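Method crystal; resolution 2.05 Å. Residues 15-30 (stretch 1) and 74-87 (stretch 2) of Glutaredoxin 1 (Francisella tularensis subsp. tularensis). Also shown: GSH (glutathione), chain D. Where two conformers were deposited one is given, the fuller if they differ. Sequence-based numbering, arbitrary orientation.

Stretch 1, residues 15-30: PYCVWAKQWFEENNIA
Stretch 2 74-87: GFTELKANADKILN

Helix 15-26 and helix 75-80 run nearly alongside, their N-to-C directions 25° apart and their axes 10.1 Å apart at closest approach. The register sets Ala20 against Phe75 (CA to CA 5.7 Å), Trp23 against Lys79 (CA to CA 8.7 Å) and Asn27 against Leu86 (CA to CA 8.0 Å). No hydrogen bond crosses; the contact buries 576 Å², both sides summed, most of it through apolar side chains.

Gly74, phi/psi -92/-157, is the N-cap; an ideal CB here would clash with glutathione O2. Phe75 then begins the helix, its N donating to glutathione O2 at 3.2 Å. Its CA-to-CB bond points toward stretch 1, with chi1 t and chi2 -114°. Trp19 CB lies over one face of the ring, 3.6 Å from Phe75 CZ, and the Trp19 indole turns an edge to that ring. Tyr16 CD2 meets Phe75 CD1 at 3.8 Å. At Ala20 the ring comes close to the backbone, Phe75 CD2 lying 3.8 Å from Ala20 N.

One turn on, Leu78 (t, p) is buried: CD2 lies 4.2 Å from Ala20 CB, and CD1 reaches Phe24 CZ at 3.5 Å and Trp23 CE3 at 4.0 Å. Trp23, chi1 t and chi2 87°, is the central knob, seated among Leu78, Lys79, Ala82 and Ile85, with Leu78 CG over one face. Lys79 (chi1 m, chi2 m) curls its end inward, NZ 3.8 Å from Trp23 NE1.

Asn81 (-105/17) breaks the helical path, its ND2 donating to Glu77 O at 2.7 Å, and a second helix starts at Ala82. Ala82 offers a methyl that packs on the indole, CB 3.7 Å from Trp23 CZ2. Ile85 (m, t) brings CG2 to the ring edge, 3.9 Å from Trp23 CH2. Leu86 (m, t) finishes the contact, CD2 lying 3.4 Å from Trp23 CH2 and 4.0 Å from Ile29 CD1. Asn27 spends its ND2 on Trp23 O, at 2.8 Å.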

# COMPACT_ATOMS: atom_id res chain seq x y z
N PRO A 15 9.68 7.89 -2.98
CA PRO A 15 9.40 7.71 -4.40
C PRO A 15 8.66 6.42 -4.71
O PRO A 15 7.82 6.41 -5.62
CB PRO A 15 10.79 7.74 -5.03
CG PRO A 15 11.57 8.69 -4.13
CD PRO A 15 11.08 8.31 -2.73
N TYR A 16 8.92 5.35 -3.96
CA TYR A 16 8.18 4.11 -4.23
C TYR A 16 6.71 4.27 -3.91
O TYR A 16 5.87 3.61 -4.54
CB TYR A 16 8.78 2.91 -3.50
CG TYR A 16 10.01 2.40 -4.20
CD1 TYR A 16 11.26 2.59 -3.66
CD2 TYR A 16 9.91 1.72 -5.42
CE1 TYR A 16 12.40 2.09 -4.29
CE2 TYR A 16 11.05 1.25 -6.08
CZ TYR A 16 12.30 1.44 -5.49
OH TYR A 16 13.45 0.99 -6.11
N CYS A 17 6.38 5.14 -2.96
CA CYS A 17 4.99 5.51 -2.72
C CYS A 17 4.40 6.23 -3.93
O CYS A 17 3.24 6.04 -4.27
CB CYS A 17 4.85 6.40 -1.47
SG CYS A 17 4.98 5.50 0.09
N VAL A 18 5.21 7.07 -4.59
CA VAL A 18 4.73 7.79 -5.79
C VAL A 18 4.60 6.78 -6.96
O VAL A 18 3.63 6.85 -7.71
CB VAL A 18 5.66 9.02 -6.13
CG1 VAL A 18 5.39 9.61 -7.56
CG2 VAL A 18 5.47 10.10 -5.10
N TRP A 19 5.54 5.84 -7.10
CA TRP A 19 5.42 4.84 -8.17
C TRP A 19 4.15 4.02 -8.01
O TRP A 19 3.51 3.66 -8.99
CB TRP A 19 6.62 3.89 -8.26
CG TRP A 19 7.94 4.59 -8.35
CD1 TRP A 19 9.12 4.19 -7.78
CD2 TRP A 19 8.22 5.83 -9.02
NE1 TRP A 19 10.12 5.11 -8.06
CE2 TRP A 19 9.59 6.11 -8.84
CE3 TRP A 19 7.45 6.72 -9.79
CZ2 TRP A 19 10.21 7.25 -9.37
CZ3 TRP A 19 8.07 7.85 -10.32
CH2 TRP A 19 9.42 8.11 -10.10
N ALA A 20 3.79 3.72 -6.78
CA ALA A 20 2.60 2.91 -6.55
C ALA A 20 1.35 3.67 -6.93
O ALA A 20 0.44 3.13 -7.61
CB ALA A 20 2.53 2.47 -5.03
N LYS A 21 1.25 4.91 -6.46
CA LYS A 21 0.09 5.78 -6.78
C LYS A 21 -0.01 6.01 -8.28
O LYS A 21 -1.09 5.94 -8.87
CB LYS A 21 0.20 7.11 -6.05
CG LYS A 21 0.02 6.97 -4.54
CD LYS A 21 0.03 8.32 -3.83
CE LYS A 21 1.45 8.77 -3.54
NZ LYS A 21 1.49 10.08 -2.81
N GLN A 22 1.13 6.32 -8.90
CA GLN A 22 1.18 6.53 -10.33
C GLN A 22 0.65 5.33 -11.10
O GLN A 22 -0.04 5.48 -12.12
CB GLN A 22 2.62 6.78 -10.75
CG GLN A 22 2.78 6.94 -12.23
CD GLN A 22 4.24 7.22 -12.62
OE1 GLN A 22 4.60 8.34 -12.95
NE2 GLN A 22 5.07 6.19 -12.55
N TRP A 23 0.96 4.13 -10.62
CA TRP A 23 0.46 2.92 -11.27
C TRP A 23 -1.08 2.88 -11.24
O TRP A 23 -1.73 2.57 -12.25
CB TRP A 23 1.04 1.65 -10.63
CG TRP A 23 0.68 0.40 -11.40
CD1 TRP A 23 1.36 -0.13 -12.47
CD2 TRP A 23 -0.47 -0.44 -11.20
NE1 TRP A 23 0.71 -1.26 -12.94
CE2 TRP A 23 -0.41 -1.48 -12.17
CE3 TRP A 23 -1.54 -0.43 -10.31
CZ2 TRP A 23 -1.38 -2.51 -12.26
CZ3 TRP A 23 -2.52 -1.46 -10.40
CH2 TRP A 23 -2.42 -2.47 -11.38
N PHE A 24 -1.66 3.14 -10.08
CA PHE A 24 -3.11 3.14 -9.95
C PHE A 24 -3.73 4.23 -10.83
O PHE A 24 -4.71 3.98 -11.54
CB PHE A 24 -3.53 3.30 -8.48
CG PHE A 24 -3.31 2.05 -7.67
CD1 PHE A 24 -4.08 0.91 -7.92
CD2 PHE A 24 -2.32 1.99 -6.70
CE1 PHE A 24 -3.87 -0.28 -7.20
CE2 PHE A 24 -2.12 0.82 -5.96
CZ PHE A 24 -2.90 -0.32 -6.22
N GLU A 25 -3.13 5.42 -10.79
CA GLU A 25 -3.58 6.55 -11.61
C GLU A 25 -3.49 6.27 -13.11
O GLU A 25 -4.38 6.66 -13.85
CB GLU A 25 -2.83 7.83 -11.24
CG GLU A 25 -3.27 8.39 -9.88
CD GLU A 25 -2.26 9.31 -9.20
OE1 GLU A 25 -1.05 9.28 -9.54
OE2 GLU A 25 -2.69 10.08 -8.31
N GLU A 26 -2.42 5.63 -13.57
CA GLU A 26 -2.24 5.35 -15.01
C GLU A 26 -3.22 4.30 -15.47
O GLU A 26 -3.45 4.12 -16.67
CB GLU A 26 -0.78 4.92 -15.33
CG GLU A 26 0.26 6.08 -15.15
CD GLU A 26 -0.00 7.32 -16.07
OE1 GLU A 26 -0.47 7.15 -17.22
OE2 GLU A 26 0.26 8.47 -15.65
N ASN A 27 -3.85 3.63 -14.51
CA ASN A 27 -4.87 2.63 -14.82
C ASN A 27 -6.29 3.05 -14.38
O ASN A 27 -7.22 2.24 -14.32
CB ASN A 27 -4.46 1.27 -14.24
CG ASN A 27 -3.29 0.67 -15.01
OD1 ASN A 27 -3.48 0.14 -16.09
ND2 ASN A 27 -2.06 0.84 -14.49
N ASN A 28 -6.42 4.33 -14.07
CA ASN A 28 -7.70 4.90 -13.68
C ASN A 28 -8.34 4.14 -12.52
O ASN A 28 -9.55 3.86 -12.54
CB ASN A 28 -8.64 4.91 -14.87
CG ASN A 28 -9.82 5.83 -14.66
OD1 ASN A 28 -9.64 6.93 -14.12
ND2 ASN A 28 -11.03 5.40 -15.04
N ILE A 29 -7.54 3.80 -11.53
CA ILE A 29 -8.03 3.11 -10.34
C ILE A 29 -7.96 4.09 -9.17
O ILE A 29 -6.89 4.59 -8.83
CB ILE A 29 -7.22 1.83 -10.07
CG1 ILE A 29 -7.45 0.83 -11.21
CG2 ILE A 29 -7.57 1.21 -8.70
CD1 ILE A 29 -6.56 -0.39 -11.14
N ALA A 30 -9.11 4.42 -8.59
CA ALA A 30 -9.14 5.32 -7.44
C ALA A 30 -8.61 4.62 -6.20
O ALA A 30 -8.65 3.41 -6.10
CB ALA A 30 -10.57 5.82 -7.18
N GLY A 74 4.33 -4.11 -0.92
CA GLY A 74 4.88 -2.87 -1.43
C GLY A 74 4.80 -2.76 -2.96
O GLY A 74 4.02 -3.45 -3.63
N PHE A 75 5.66 -1.94 -3.53
CA PHE A 75 5.60 -1.72 -4.96
C PHE A 75 6.00 -2.95 -5.81
O PHE A 75 5.37 -3.25 -6.82
CB PHE A 75 6.47 -0.53 -5.32
CG PHE A 75 6.40 -0.18 -6.74
CD1 PHE A 75 7.51 -0.32 -7.56
CD2 PHE A 75 5.22 0.28 -7.27
CE1 PHE A 75 7.43 0.03 -8.90
CE2 PHE A 75 5.13 0.60 -8.62
CZ PHE A 75 6.24 0.47 -9.43
N THR A 76 7.05 -3.66 -5.39
CA THR A 76 7.44 -4.91 -6.03
C THR A 76 6.27 -5.86 -6.11
O THR A 76 6.02 -6.44 -7.17
CB THR A 76 8.58 -5.57 -5.27
OG1 THR A 76 9.75 -4.75 -5.42
CG2 THR A 76 8.87 -7.00 -5.80
N GLU A 77 5.53 -6.01 -5.01
CA GLU A 77 4.41 -6.93 -5.04
C GLU A 77 3.30 -6.43 -5.94
O GLU A 77 2.64 -7.23 -6.60
CB GLU A 77 3.86 -7.23 -3.65
CG GLU A 77 4.76 -8.09 -2.79
CD GLU A 77 5.84 -7.26 -2.05
OE1 GLU A 77 5.85 -6.01 -2.17
OE2 GLU A 77 6.66 -7.87 -1.34
N LEU A 78 3.09 -5.12 -5.95
CA LEU A 78 2.06 -4.55 -6.81
C LEU A 78 2.35 -4.93 -8.26
O LEU A 78 1.49 -5.44 -8.97
CB LEU A 78 2.02 -3.03 -6.67
CG LEU A 78 0.99 -2.26 -7.51
CD1 LEU A 78 -0.43 -2.69 -7.14
CD2 LEU A 78 1.17 -0.75 -7.30
N LYS A 79 3.57 -4.68 -8.69
CA LYS A 79 3.93 -4.96 -10.08
C LYS A 79 3.85 -6.45 -10.39
O LYS A 79 3.39 -6.84 -11.47
CB LYS A 79 5.31 -4.42 -10.39
CG LYS A 79 5.35 -2.91 -10.41
CD LYS A 79 4.33 -2.35 -11.42
CE LYS A 79 5.00 -2.09 -12.79
NZ LYS A 79 4.14 -2.54 -13.93
N ALA A 80 4.28 -7.28 -9.43
CA ALA A 80 4.20 -8.74 -9.60
C ALA A 80 2.77 -9.17 -9.88
O ALA A 80 2.55 -10.14 -10.59
CB ALA A 80 4.72 -9.47 -8.38
N ASN A 81 1.80 -8.45 -9.32
CA ASN A 81 0.40 -8.79 -9.52
C ASN A 81 -0.35 -7.87 -10.48
O ASN A 81 -1.59 -7.87 -10.47
CB ASN A 81 -0.32 -8.79 -8.18
CG ASN A 81 0.21 -9.85 -7.26
OD1 ASN A 81 -0.20 -11.01 -7.33
ND2 ASN A 81 1.12 -9.47 -6.38
N ALA A 82 0.38 -7.11 -11.29
CA ALA A 82 -0.26 -6.11 -12.13
C ALA A 82 -1.36 -6.71 -12.98
O ALA A 82 -2.48 -6.19 -13.04
CB ALA A 82 0.76 -5.39 -12.99
N ASP A 83 -1.07 -7.82 -13.65
CA ASP A 83 -2.07 -8.44 -14.53
C ASP A 83 -3.37 -8.83 -13.79
O ASP A 83 -4.46 -8.57 -14.30
CB ASP A 83 -1.48 -9.65 -15.29
CG ASP A 83 -0.50 -9.24 -16.42
OD1 ASP A 83 -0.35 -8.02 -16.72
OD2 ASP A 83 0.12 -10.15 -17.01
N LYS A 84 -3.26 -9.44 -12.60
CA LYS A 84 -4.46 -9.88 -11.88
C LYS A 84 -5.30 -8.71 -11.34
O LYS A 84 -6.52 -8.72 -11.42
CB LYS A 84 -4.11 -10.82 -10.73
CG LYS A 84 -5.30 -11.14 -9.78
CD LYS A 84 -6.46 -11.87 -10.50
CE LYS A 84 -7.51 -12.39 -9.52
NZ LYS A 84 -8.55 -13.30 -10.14
N ILE A 85 -4.64 -7.71 -10.79
CA ILE A 85 -5.33 -6.53 -10.29
C ILE A 85 -6.10 -5.80 -11.41
O ILE A 85 -7.19 -5.25 -11.16
CB ILE A 85 -4.34 -5.56 -9.60
CG1 ILE A 85 -3.68 -6.27 -8.41
CG2 ILE A 85 -5.03 -4.27 -9.17
CD1 ILE A 85 -2.34 -5.67 -8.01
N LEU A 86 -5.54 -5.79 -12.62
CA LEU A 86 -6.23 -5.17 -13.77
C LEU A 86 -7.34 -6.06 -14.32
O LEU A 86 -8.08 -5.66 -15.22
CB LEU A 86 -5.25 -4.80 -14.89
CG LEU A 86 -4.14 -3.81 -14.56
CD1 LEU A 86 -3.34 -3.49 -15.82
CD2 LEU A 86 -4.71 -2.53 -13.94
N ASN A 87 -7.48 -7.27 -13.79
CA ASN A 87 -8.67 -8.08 -14.08
C ASN A 87 -9.83 -7.65 -13.19
O ASN A 87 -10.99 -7.72 -13.59
CB ASN A 87 -8.37 -9.57 -13.96
CG ASN A 87 -7.47 -10.06 -15.08
OD1 ASN A 87 -7.31 -9.40 -16.10
ND2 ASN A 87 -6.86 -11.23 -14.88
N1 GSH D . 13.24 -6.40 -0.94
CA1 GSH D . 12.34 -5.26 -1.00
C1 GSH D . 12.19 -4.52 0.31
O11 GSH D . 11.88 -5.13 1.36
O12 GSH D . 12.36 -3.27 0.36
CB1 GSH D . 12.82 -4.20 -1.98
CG1 GSH D . 11.63 -3.25 -1.93
CD1 GSH D . 11.68 -2.19 -2.96
OE1 GSH D . 11.98 -2.51 -4.30
N2 GSH D . 11.39 -1.00 -2.43
CA2 GSH D . 10.34 -0.97 -1.45
C2 GSH D . 9.03 -1.36 -2.04
O2 GSH D . 7.82 -0.78 -1.55
CB2 GSH D . 10.22 0.43 -0.90
SG2 GSH D . 11.15 0.62 0.64
N3 GSH D . 9.09 -2.26 -3.04
CA3 GSH D . 8.37 -3.50 -2.94
C3 GSH D . 8.59 -4.23 -1.61
O31 GSH D . 9.52 -3.98 -0.82
O32 GSH D . 7.82 -5.13 -1.24